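Local atomic coordinates of WbbZ protein (Klebsiella pneumoniae subsp. pneumoniae NTUH-K2044, PDB entry 6X1L), a protein that is functionally uncharacterized but belongs to the polysaccharide pyruvyl transferase family and so probably transfers pyruvyl groups to surface polysaccharide sugars. Residues G36-A41 against D148-Y153. Sequence-based numbering, arbitrary orientation.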
# COMPACT_ATOMS: atom_id res chain seq x y z
N GLY A 36 7.57 7.19 1.72
CA GLY A 36 7.15 6.99 0.34
C GLY A 36 6.50 8.22 -0.26
O GLY A 36 6.59 8.44 -1.47
N VAL A 37 5.83 9.02 0.57
CA VAL A 37 5.26 10.28 0.09
C VAL A 37 6.36 11.26 -0.30
O VAL A 37 6.25 11.95 -1.32
CB VAL A 37 4.33 10.88 1.16
CG1 VAL A 37 3.73 12.18 0.67
CG2 VAL A 37 3.23 9.88 1.54
N ILE A 38 7.43 11.33 0.49
CA ILE A 38 8.55 12.20 0.15
C ILE A 38 9.15 11.78 -1.19
O ILE A 38 9.46 12.63 -2.04
CB ILE A 38 9.61 12.20 1.26
CG1 ILE A 38 9.00 12.64 2.59
CG2 ILE A 38 10.79 13.11 0.90
CD1 ILE A 38 9.98 12.71 3.73
N ALA A 39 9.28 10.47 -1.41
CA ALA A 39 9.87 10.00 -2.65
C ALA A 39 8.97 10.29 -3.84
O ALA A 39 9.43 10.76 -4.88
CB ALA A 39 10.19 8.51 -2.55
N SER A 40 7.66 10.00 -3.70
CA SER A 40 6.71 10.33 -4.75
C SER A 40 6.84 11.79 -5.17
O SER A 40 6.97 12.10 -6.36
CB SER A 40 5.28 10.05 -4.28
OG SER A 40 5.15 8.72 -3.80
N ALA A 41 6.81 12.70 -4.19
CA ALA A 41 6.94 14.12 -4.49
C ALA A 41 8.30 14.47 -5.08
O ALA A 41 8.40 15.38 -5.91
CB ALA A 41 6.70 14.94 -3.21
N ASP A 148 10.32 24.04 2.12
CA ASP A 148 9.30 23.10 2.56
C ASP A 148 9.74 21.66 2.33
O ASP A 148 10.50 21.35 1.41
CB ASP A 148 7.98 23.35 1.83
CG ASP A 148 7.28 24.60 2.32
OD1 ASP A 148 7.23 24.82 3.54
OD2 ASP A 148 6.78 25.37 1.47
N ASP A 149 9.26 20.77 3.20
CA ASP A 149 9.34 19.33 2.95
C ASP A 149 8.90 19.03 1.53
O ASP A 149 8.04 19.71 0.96
CB ASP A 149 8.46 18.57 3.95
CG ASP A 149 8.49 17.06 3.75
OD1 ASP A 149 9.40 16.39 4.30
OD2 ASP A 149 7.61 16.54 3.04
N MSE A 150 9.52 18.02 0.92
CA MSE A 150 9.26 17.68 -0.47
C MSE A 150 7.78 17.41 -0.75
O MSE A 150 7.28 17.73 -1.83
CB MSE A 150 10.08 16.46 -0.90
CG MSE A 150 11.58 16.68 -0.98
SE MSE A 150 12.09 18.15 -2.17
CE MSE A 150 11.46 17.43 -3.87
N ALA A 151 7.07 16.84 0.24
CA ALA A 151 5.68 16.44 0.01
C ALA A 151 4.80 17.61 -0.40
O ALA A 151 3.76 17.40 -1.04
CB ALA A 151 5.10 15.77 1.26
N PHE A 152 5.18 18.85 -0.08
CA PHE A 152 4.39 19.97 -0.59
C PHE A 152 4.53 20.12 -2.09
O PHE A 152 3.70 20.80 -2.71
CB PHE A 152 4.77 21.25 0.16
CG PHE A 152 4.43 21.20 1.63
CD1 PHE A 152 3.16 21.52 2.07
CD2 PHE A 152 5.37 20.79 2.56
CE1 PHE A 152 2.83 21.45 3.41
CE2 PHE A 152 5.06 20.72 3.90
CZ PHE A 152 3.78 21.05 4.33
N TYR A 153 5.52 19.47 -2.71
CA TYR A 153 5.66 19.44 -4.16
C TYR A 153 4.82 18.36 -4.82
O TYR A 153 4.91 18.20 -6.05
CB TYR A 153 7.13 19.22 -4.56
CG TYR A 153 7.97 20.48 -4.59
CD1 TYR A 153 8.05 21.25 -5.74
CD2 TYR A 153 8.70 20.87 -3.47
CE1 TYR A 153 8.82 22.40 -5.77
CE2 TYR A 153 9.48 22.02 -3.50
CZ TYR A 153 9.53 22.77 -4.65
OH TYR A 153 10.30 23.91 -4.69
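Ala-41 packs its methyl against the backbone at the start of the 3-10 segment 150-153: CB lies 3.2 Å from Met-150 O and 3.7 Å from Ala-151 CA. The two backbones come closest at Ile-38 and Ala-151, whose CA atoms are 5.1 Å apart. Met-150 O accepts the backbone N-H of Tyr-153, within the 3-10 segment. One turn earlier on the helix, Ile-38 meets two side chains, each crossing it at about a right angle. Its CG2, anti to the backbone N, reaches CB of Met-150 (a selenomethionine) at 3.9 Å, while CD1 at the end of its other branch approaches Asp-149 OD1 at 3.8 Å. Val-37 adds a smaller apolar touch, CG1 against Ala-151 CB.

No hydrogen bond joins the segments. The Asp-149 carboxylate is instead held by an Asx turn, OD2 accepting from Ala-151 N at 2.9 Å from above the carboxylate plane, 44° out of it. OD2 also bonds to His-229 NE2, and OD1 forms a salt bridge with Arg-125, so this buried acid has several polar partners beside the apolar flank of Ile-38.

The contact lies near the centre of the chain, where helix 33-48 meets the connection from strand 144-146 of the six-stranded parallel sheet to strand 167-172 of the four-stranded one, consistent with a two-domain, GT-B-like architecture. Helix 228-236 touches Val-37, Ile-38 and Ala-151, and helix 203-218 packs against Val-37.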